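Glutamate tRNA ligase (Elizabethkingia meningoseptica, PDB 6BRL) probably attaches glutamate to its cognate tRNA in an ATP-dependent reaction, as a class I aminoacyl-tRNA synthetase. Local coordinates at residues Glu10-Arg15 with Lys222-Ile227; Leu445-Glu450 with Ile494-Thr499. All coordinates share one frame; numbering follows the deposited sequence.

Interaction 1. Residues Glu10-Arg15 with Lys222-Ile227; sequences EKVRVR and KITHVI. With GLU (glutamic acid), chain B.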
ATOM      1  N   GLU A  10     -20.296  10.089  22.952  1.00 86.82           N
ATOM      2  CA  GLU A  10     -19.441  10.556  21.861  1.00 85.35           C
ATOM      3  C   GLU A  10     -19.110   9.423  20.891  1.00 80.20           C
ATOM      4  O   GLU A  10     -18.269   8.576  21.193  1.00 82.57           O
ATOM      5  CB  GLU A  10     -18.147  11.161  22.413  1.00 86.34           C
ATOM      6  N   LYS A  11     -19.764   9.405  19.728  1.00 67.66           N
ATOM      7  CA  LYS A  11     -19.489   8.381  18.721  1.00 50.68           C
ATOM      8  C   LYS A  11     -18.094   8.576  18.139  1.00 36.86           C
ATOM      9  O   LYS A  11     -17.718   9.694  17.780  1.00 33.67           O
ATOM     10  CB  LYS A  11     -20.532   8.439  17.610  1.00 56.30           C
ATOM     11  CG  LYS A  11     -20.468   7.270  16.622  1.00 56.85           C
ATOM     12  CD  LYS A  11     -21.522   7.429  15.524  1.00 61.07           C
ATOM     13  CE  LYS A  11     -21.595   8.886  15.035  1.00 64.76           C
ATOM     14  NZ  LYS A  11     -22.349   9.071  13.730  1.00 62.68           N
ATOM     15  N   VAL A  12     -17.315   7.493  18.060  1.00 34.16           N
ATOM     16  CA  VAL A  12     -15.966   7.595  17.508  1.00 29.06           C
ATOM     17  C   VAL A  12     -16.039   8.018  16.048  1.00 31.00           C
ATOM     18  O   VAL A  12     -16.814   7.450  15.266  1.00 26.17           O
ATOM     19  CB  VAL A  12     -15.229   6.249  17.646  1.00 28.15           C
ATOM     20  CG1 VAL A  12     -13.988   6.242  16.734  1.00 26.04           C
ATOM     21  CG2 VAL A  12     -14.835   6.032  19.064  1.00 36.85           C
ATOM     22  N   ARG A  13     -15.224   9.012  15.666  1.00 21.82           N
ATOM     23  CA  ARG A  13     -15.163   9.455  14.275  1.00 24.96           C
ATOM     24  C   ARG A  13     -13.706   9.718  13.900  1.00 27.36           C
ATOM     25  O   ARG A  13     -13.018  10.488  14.585  1.00 23.33           O
ATOM     26  CB  ARG A  13     -16.028  10.715  14.069  1.00 27.63           C
ATOM     27  CG  ARG A  13     -17.550  10.455  14.168  1.00 28.33           C
ATOM     28  CD  ARG A  13     -18.451  11.744  14.009  1.00 26.58           C
ATOM     29  NE  ARG A  13     -18.113  12.564  12.824  1.00 25.61           N
ATOM     30  CZ  ARG A  13     -18.544  12.311  11.585  1.00 29.78           C
ATOM     31  NH1 ARG A  13     -19.299  11.246  11.354  1.00 31.84           N
ATOM     32  NH2 ARG A  13     -18.188  13.090  10.561  1.00 25.35           N
ATOM     33  N   VAL A  14     -13.223   9.062  12.830  1.00 24.15           N
ATOM     34  CA  VAL A  14     -11.845   9.223  12.355  1.00 17.04           C
ATOM     35  C   VAL A  14     -11.883   9.648  10.886  1.00 21.00           C
ATOM     36  O   VAL A  14     -12.855   9.398  10.182  1.00 28.62           O
ATOM     37  CB  VAL A  14     -11.010   7.926  12.510  1.00 26.18           C
ATOM     38  CG1 VAL A  14     -11.015   7.433  13.979  1.00 26.51           C
ATOM     39  CG2 VAL A  14     -11.533   6.854  11.603  1.00 30.04           C
ATOM     40  N   ARG A  15     -10.809  10.277  10.422  1.00 22.61           N
ATOM     41  CA  ARG A  15     -10.735  10.697   9.018  1.00 21.98           C
ATOM     42  C   ARG A  15      -9.352  10.407   8.460  1.00 23.18           C
ATOM     43  O   ARG A  15      -8.341  10.707   9.101  1.00 22.98           O
ATOM     44  CB  ARG A  15     -11.052  12.189   8.822  1.00 18.30           C
ATOM     45  CG  ARG A  15      -9.958  13.210   9.216  1.00 25.11           C
ATOM     46  CD  ARG A  15      -9.559  13.209  10.717  1.00 28.19           C
ATOM     47  NE  ARG A  15      -8.635  14.313  11.003  1.00 27.73           N
ATOM     48  CZ  ARG A  15      -7.339  14.286  10.684  1.00 29.52           C
ATOM     49  NH1 ARG A  15      -6.807  13.198  10.086  1.00 23.48           N
ATOM     50  NH2 ARG A  15      -6.563  15.341  10.942  1.00 21.26           N
ATOM     51  N   LYS A 222     -16.606  16.805  13.824  1.00 26.89           N
ATOM     52  CA  LYS A 222     -16.754  16.052  15.074  1.00 22.68           C
ATOM     53  C   LYS A 222     -15.775  14.873  15.159  1.00 31.18           C
ATOM     54  O   LYS A 222     -16.122  13.780  15.619  1.00 27.86           O
ATOM     55  CB  LYS A 222     -18.203  15.604  15.240  1.00 25.72           C
ATOM     56  CG  LYS A 222     -19.119  16.845  15.029  1.00 39.06           C
ATOM     57  CD  LYS A 222     -20.391  16.804  15.832  1.00 53.79           C
ATOM     58  CE  LYS A 222     -21.035  18.192  15.896  1.00 52.90           C
ATOM     59  NZ  LYS A 222     -20.586  18.902  17.128  1.00 54.47           N
ATOM     60  N   ILE A 223     -14.534  15.096  14.717  1.00 26.29           N
ATOM     61  CA  ILE A 223     -13.522  14.045  14.786  1.00 21.28           C
ATOM     62  C   ILE A 223     -13.126  13.821  16.237  1.00 24.77           C
ATOM     63  O   ILE A 223     -12.824  14.775  16.958  1.00 27.34           O
ATOM     64  CB  ILE A 223     -12.310  14.448  13.934  1.00 23.76           C
ATOM     65  CG1 ILE A 223     -12.778  14.639  12.498  1.00 23.70           C
ATOM     66  CG2 ILE A 223     -11.164  13.437  14.096  1.00 26.17           C
ATOM     67  CD1 ILE A 223     -13.380  13.350  11.893  1.00 22.95           C
ATOM     68  N   THR A 224     -13.106  12.560  16.678  1.00 23.64           N
ATOM     69  CA  THR A 224     -12.672  12.249  18.041  1.00 23.41           C
ATOM     70  C   THR A 224     -11.236  11.746  18.135  1.00 26.62           C
ATOM     71  O   THR A 224     -10.580  11.994  19.149  1.00 22.53           O
ATOM     72  CB  THR A 224     -13.594  11.207  18.668  1.00 29.10           C
ATOM     73  OG1 THR A 224     -13.510  10.006  17.892  1.00 25.64           O
ATOM     74  CG2 THR A 224     -15.030  11.734  18.666  1.00 29.40           C
ATOM     75  N   HIS A 225     -10.707  11.092  17.098  1.00 22.73           N
ATOM     76  CA  HIS A 225      -9.358  10.537  17.137  1.00 21.90           C
ATOM     77  C   HIS A 225      -8.649  10.834  15.818  1.00 25.16           C
ATOM     78  O   HIS A 225      -9.136  10.444  14.748  1.00 27.41           O
ATOM     79  CB  HIS A 225      -9.405   9.019  17.394  1.00 20.72           C
ATOM     80  CG  HIS A 225      -9.989   8.642  18.729  1.00 24.42           C
ATOM     81  ND1 HIS A 225     -11.340   8.701  18.992  1.00 27.87           N
ATOM     82  CD2 HIS A 225      -9.406   8.182  19.865  1.00 29.72           C
ATOM     83  CE1 HIS A 225     -11.568   8.300  20.235  1.00 31.88           C
ATOM     84  NE2 HIS A 225     -10.408   7.997  20.792  1.00 29.60           N
ATOM     85  N   VAL A 226      -7.500  11.499  15.902  1.00 20.33           N
ATOM     86  CA  VAL A 226      -6.676  11.844  14.751  1.00 22.48           C
ATOM     87  C   VAL A 226      -5.529  10.845  14.731  1.00 32.46           C
ATOM     88  O   VAL A 226      -4.695  10.825  15.645  1.00 26.46           O
ATOM     89  CB  VAL A 226      -6.149  13.281  14.838  1.00 24.05           C
ATOM     90  CG1 VAL A 226      -5.142  13.581  13.716  1.00 23.82           C
ATOM     91  CG2 VAL A 226      -7.337  14.320  14.836  1.00 18.29           C
ATOM     92  N   ILE A 227      -5.487  10.006  13.705  1.00 22.04           N
ATOM     93  CA  ILE A 227      -4.423   9.007  13.539  1.00 24.13           C
ATOM     94  C   ILE A 227      -3.629   9.399  12.297  1.00 24.79           C
ATOM     95  O   ILE A 227      -4.186   9.449  11.195  1.00 28.24           O
ATOM     96  CB  ILE A 227      -5.006   7.591  13.403  1.00 25.55           C
ATOM     97  CG1 ILE A 227      -5.870   7.237  14.614  1.00 23.80           C
ATOM     98  CG2 ILE A 227      -3.890   6.511  13.106  1.00 29.09           C
ATOM     99  CD1 ILE A 227      -6.776   6.029  14.359  1.00 30.16           C
TER
HETATM  100  N   GLU B 601      -3.122  16.429   4.574  1.00 47.23           N
HETATM  101  CA  GLU B 601      -2.316  15.772   5.613  1.00 58.71           C
HETATM  102  C   GLU B 601      -1.437  14.634   5.035  1.00 62.97           C
HETATM  103  O   GLU B 601      -0.577  14.041   5.722  1.00 50.05           O
HETATM  104  CB  GLU B 601      -3.230  15.234   6.723  1.00 46.03           C
HETATM  105  CG  GLU B 601      -2.535  14.992   8.049  1.00 46.29           C
HETATM  106  CD  GLU B 601      -3.530  14.718   9.163  1.00 45.16           C
HETATM  107  OE1 GLU B 601      -3.750  15.649  10.007  1.00 44.45           O
HETATM  108  OE2 GLU B 601      -4.096  13.586   9.158  1.00 44.43           O
HETATM  109  OXT GLU B 601      -1.563  14.298   3.841  1.00 52.17           O
HETATM  110  O   HOH W   1     -18.185  12.639  17.370  1.00 34.06           O
HETATM  111  O   HOH W   2      -8.129   9.935  12.060  1.00 30.42           O

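Interaction 2. Residues Leu445-Glu450 with Ile494-Thr499; sequences LDFKAE and IGKEET. With EDO (1,2-ethanediol), chain E.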
ATOM      1  N   LEU A 445      -4.644 -48.175 -21.846  1.00 43.26           N
ATOM      2  CA  LEU A 445      -5.105 -47.972 -20.484  1.00 46.78           C
ATOM      3  C   LEU A 445      -6.366 -47.120 -20.440  1.00 49.36           C
ATOM      4  O   LEU A 445      -6.611 -46.281 -21.310  1.00 46.66           O
ATOM      5  CB  LEU A 445      -4.023 -47.291 -19.640  1.00 46.25           C
ATOM      6  CG  LEU A 445      -2.667 -47.988 -19.534  1.00 45.14           C
ATOM      7  CD1 LEU A 445      -1.790 -47.241 -18.567  1.00 42.90           C
ATOM      8  CD2 LEU A 445      -2.848 -49.424 -19.075  1.00 51.56           C
ATOM      9  N   ASP A 446      -7.164 -47.339 -19.395  1.00 57.60           N
ATOM     10  CA  ASP A 446      -8.006 -46.273 -18.856  1.00 57.40           C
ATOM     11  C   ASP A 446      -7.082 -45.197 -18.291  1.00 48.90           C
ATOM     12  O   ASP A 446      -6.424 -45.410 -17.265  1.00 48.39           O
ATOM     13  CB  ASP A 446      -8.947 -46.820 -17.785  1.00 63.50           C
ATOM     14  CG  ASP A 446      -9.946 -45.786 -17.297  1.00 68.75           C
ATOM     15  OD1 ASP A 446     -10.075 -44.732 -17.960  1.00 65.86           O
ATOM     16  OD2 ASP A 446     -10.594 -46.024 -16.249  1.00 74.40           O
ATOM     17  N   PHE A 447      -7.033 -44.041 -18.952  1.00 43.13           N
ATOM     18  CA  PHE A 447      -5.909 -43.109 -18.792  1.00 44.56           C
ATOM     19  C   PHE A 447      -6.100 -42.224 -17.552  1.00 45.83           C
ATOM     20  O   PHE A 447      -6.222 -40.997 -17.607  1.00 48.12           O
ATOM     21  CB  PHE A 447      -5.713 -42.295 -20.066  1.00 38.67           C
ATOM     22  CG  PHE A 447      -4.274 -41.959 -20.335  1.00 46.39           C
ATOM     23  CD1 PHE A 447      -3.822 -40.649 -20.263  1.00 41.53           C
ATOM     24  CD2 PHE A 447      -3.361 -42.960 -20.630  1.00 44.06           C
ATOM     25  CE1 PHE A 447      -2.490 -40.337 -20.505  1.00 39.97           C
ATOM     26  CE2 PHE A 447      -2.028 -42.662 -20.864  1.00 42.08           C
ATOM     27  CZ  PHE A 447      -1.591 -41.340 -20.799  1.00 43.68           C
ATOM     28  N   LYS A 448      -6.074 -42.883 -16.397  1.00 50.48           N
ATOM     29  CA  LYS A 448      -6.164 -42.232 -15.100  1.00 48.88           C
ATOM     30  C   LYS A 448      -4.814 -42.301 -14.404  1.00 45.52           C
ATOM     31  O   LYS A 448      -4.050 -43.251 -14.603  1.00 40.87           O
ATOM     32  CB  LYS A 448      -7.229 -42.901 -14.222  1.00 44.26           C
ATOM     33  CG  LYS A 448      -8.614 -42.907 -14.853  1.00 55.05           C
ATOM     34  CD  LYS A 448      -9.151 -41.490 -15.031  1.00 64.23           C
ATOM     35  CE  LYS A 448     -10.631 -41.487 -15.411  1.00 68.43           C
ATOM     36  NZ  LYS A 448     -10.845 -41.485 -16.890  1.00 69.54           N
ATOM     37  N   ALA A 449      -4.547 -41.309 -13.553  1.00 42.81           N
ATOM     38  CA  ALA A 449      -3.224 -41.193 -12.943  1.00 40.62           C
ATOM     39  C   ALA A 449      -2.810 -42.483 -12.239  1.00 39.40           C
ATOM     40  O   ALA A 449      -1.721 -43.001 -12.483  1.00 35.16           O
ATOM     41  CB  ALA A 449      -3.174 -40.008 -11.970  1.00 37.32           C
ATOM     42  N   GLU A 450      -3.670 -43.022 -11.361  1.00 35.66           N
ATOM     43  CA  GLU A 450      -3.246 -44.178 -10.573  1.00 42.99           C
ATOM     44  C   GLU A 450      -3.079 -45.424 -11.444  1.00 47.27           C
ATOM     45  O   GLU A 450      -2.189 -46.247 -11.189  1.00 40.95           O
ATOM     46  CB  GLU A 450      -4.239 -44.429  -9.427  1.00 52.87           C
ATOM     47  N   ILE A 494      -2.781 -33.993 -19.736  1.00 35.44           N
ATOM     48  CA  ILE A 494      -2.594 -33.711 -21.161  1.00 31.03           C
ATOM     49  C   ILE A 494      -3.231 -34.776 -22.044  1.00 33.38           C
ATOM     50  O   ILE A 494      -3.498 -34.496 -23.215  1.00 39.44           O
ATOM     51  CB  ILE A 494      -1.121 -33.520 -21.562  1.00 29.65           C
ATOM     52  CG1 ILE A 494      -0.362 -34.839 -21.463  1.00 28.51           C
ATOM     53  CG2 ILE A 494      -0.495 -32.441 -20.724  1.00 30.93           C
ATOM     54  CD1 ILE A 494       1.099 -34.725 -21.771  1.00 35.68           C
ATOM     55  N   GLY A 495      -3.506 -35.973 -21.531  1.00 32.52           N
ATOM     56  CA  GLY A 495      -4.244 -36.957 -22.297  1.00 37.89           C
ATOM     57  C   GLY A 495      -3.346 -37.984 -22.991  1.00 36.44           C
ATOM     58  O   GLY A 495      -2.147 -37.775 -23.202  1.00 32.43           O
ATOM     59  N   LYS A 496      -3.954 -39.119 -23.333  1.00 33.74           N
ATOM     60  CA  LYS A 496      -3.208 -40.222 -23.934  1.00 36.89           C
ATOM     61  C   LYS A 496      -2.536 -39.786 -25.225  1.00 37.25           C
ATOM     62  O   LYS A 496      -1.338 -40.022 -25.422  1.00 35.06           O
ATOM     63  CB  LYS A 496      -4.135 -41.421 -24.179  1.00 36.87           C
ATOM     64  CG  LYS A 496      -3.489 -42.629 -24.939  1.00 38.10           C
ATOM     65  CD  LYS A 496      -4.438 -43.871 -25.024  1.00 40.90           C
ATOM     66  CE  LYS A 496      -4.821 -44.387 -23.608  1.00 51.43           C
ATOM     67  NZ  LYS A 496      -5.755 -45.603 -23.527  1.00 48.43           N
ATOM     68  N   GLU A 497      -3.284 -39.129 -26.117  1.00 41.87           N
ATOM     69  CA  GLU A 497      -2.742 -38.814 -27.440  1.00 47.60           C
ATOM     70  C   GLU A 497      -1.565 -37.849 -27.341  1.00 42.73           C
ATOM     71  O   GLU A 497      -0.509 -38.069 -27.953  1.00 40.15           O
ATOM     72  CB  GLU A 497      -3.838 -38.240 -28.332  1.00 49.96           C
ATOM     73  CG  GLU A 497      -3.379 -37.872 -29.726  1.00 57.25           C
ATOM     74  CD  GLU A 497      -4.518 -37.314 -30.577  1.00 69.28           C
ATOM     75  OE1 GLU A 497      -5.640 -37.862 -30.511  1.00 71.13           O
ATOM     76  OE2 GLU A 497      -4.305 -36.316 -31.298  1.00 73.60           O
ATOM     77  N   GLU A 498      -1.728 -36.776 -26.564  1.00 35.77           N
ATOM     78  CA  GLU A 498      -0.647 -35.806 -26.383  1.00 35.16           C
ATOM     79  C   GLU A 498       0.558 -36.427 -25.695  1.00 31.15           C
ATOM     80  O   GLU A 498       1.703 -36.093 -26.030  1.00 30.53           O
ATOM     81  CB  GLU A 498      -1.141 -34.597 -25.587  1.00 35.53           C
ATOM     82  CG  GLU A 498      -0.091 -33.496 -25.445  1.00 41.04           C
ATOM     83  CD  GLU A 498       0.401 -32.974 -26.791  1.00 45.03           C
ATOM     84  OE1 GLU A 498      -0.375 -33.035 -27.773  1.00 46.71           O
ATOM     85  OE2 GLU A 498       1.553 -32.496 -26.863  1.00 37.13           O
ATOM     86  N   THR A 499       0.321 -37.332 -24.728  1.00 33.26           N
ATOM     87  CA  THR A 499       1.418 -38.011 -24.038  1.00 30.90           C
ATOM     88  C   THR A 499       2.268 -38.816 -25.017  1.00 32.39           C
ATOM     89  O   THR A 499       3.497 -38.671 -25.054  1.00 33.18           O
ATOM     90  CB  THR A 499       0.898 -38.951 -22.945  1.00 33.42           C
ATOM     91  OG1 THR A 499       0.319 -38.216 -21.848  1.00 30.64           O
ATOM     92  CG2 THR A 499       2.045 -39.780 -22.421  1.00 27.51           C
TER
HETATM   93  C1  EDO E 604      -7.815 -38.753 -23.624  1.00 52.99           C
HETATM   94  O1  EDO E 604      -6.885 -39.409 -22.743  1.00 48.90           O
HETATM   95  C2  EDO E 604      -7.048 -37.802 -24.546  1.00 60.23           C
HETATM   96  O2  EDO E 604      -6.151 -38.532 -25.411  1.00 59.57           O

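Interaction 1. Residues Glu10-Arg15 with Lys222-Ile227
Arg13 and Thr224 make the central link between the starts of two nearly parallel strands in the Rossmann-type catalytic domain of a class I synthetase. The Arg13 N-H points almost straight at Thr224 OG1 (3.0 Å, 169°), and Arg13 O in turn accepts from Thr224 N at 2.9 Å; a weak bond from His225 N reaches the same oxygen. With chi1 at 62°, Thr224 OG1 sits between its own N and carbonyl carbon, where it also meets His225 ND1 at 2.8 Å, in the plane of the imidazole. That contact is a hydrogen bond in which either atom could be the donor.

Toward the C-terminal ends of the two segments, direct backbone pairing gives way to water. One water accepts from Arg15 N and Ile227 N and lies 2.9 Å from His225 O, to which it can donate; at the opposite end, a second joins Lys11 O to Lys222 O. On the flank, Ile223 CG2 packs against Arg15 CD at 3.7 Å, the two side chains crossing at about a right angle. Arg13 runs its CB and CD alongside Lys222 O, which lies at the edge of the guanidinium, and takes that group to Met221 O, Glu79 and Asp45.

Outward again, strand 45-48 pairs with the Arg13 strand and strand 252-256 with the Val226 strand, while Phe38 of helix 26-41 meets the His225 ring. The Arg15 side chain, bent at chi2 (-62°), carries its guanidinium into the amino-acid pocket. Val226 CG1 lies over one face, and Asp218 of helix 210-220 forms a salt bridge with NE. Both terminal nitrogens then grip the side-chain carboxylate of the bound glutamate, Arg15 NH1 to OE2 at 2.9 Å and Arg15 NH2 to OE1 at 3.0 Å.

Interaction 2. Residues Leu445-Glu450 with Ile494-Thr499
Lys496 lies across one face of the Phe447 ring and can be followed outward from its CB. Lys496 CB stands 3.8 Å from the centroid of the Phe447 ring, only 8° off the normal, a CH-pi contact over the face. CG is anti to the backbone N (chi1 175°), and CG and CD rise a little from the ring; a turn at chi3 of -60° then brings Lys496 CE back to within 3.6 Å of Phe447 CD2. NZ ends at the Leu445 carbonyl oxygen, though the modelled separation is too short to be taken literally. Ser443 O is a second acceptor for the ammonium group.

At the ring's edge, near its plane, Thr499 OG1 comes within 3.8 Å of Phe447 CE1. Thr499 OG1 donates to Gly495 O at 2.8 Å, from above the carbonyl plane, and Thr499 N uses the same acceptor. On the other side of the contact, Phe447 is the centre of an inverse gamma turn closed by Lys448 N and Asp446 O. Met491, Ile442 and Ile452 pack around the phenyl group.

The first-turn amides of Lys496 and Glu497 donate to a bound 1,2-ethanediol, probably from the crystallisation liquor. Gly495 is the first residue to leave helix 487-494, with positive phi, and also occupies the N-cap position of helix 496-510: a one-residue junction between consecutive helices, in the all-helical anticodon-binding domain.

In the fold
The modelled chain begins at residue 10 and soon forms strand 13-16 of the catalytic domain. Interaction 1 closes a long loop of 206 intervening residues, containing both helices and strands, before strand 225-229 comes alongside the first strand. The chain then runs on through helix 348-360 into the helical anticodon-binding region. There interaction 2 closes a much shorter loop of 43 residues, mostly helix, tying the turn before helix 449-463 to the start of the C-terminal helix 496-510. The loops lie in series, neither nesting nor crossing. Their centres are about 63 Å apart, on opposite sides of the chain's centre: one beside the glutamate pocket, the other far out in the helical domain that probably reads the tRNA anticodon.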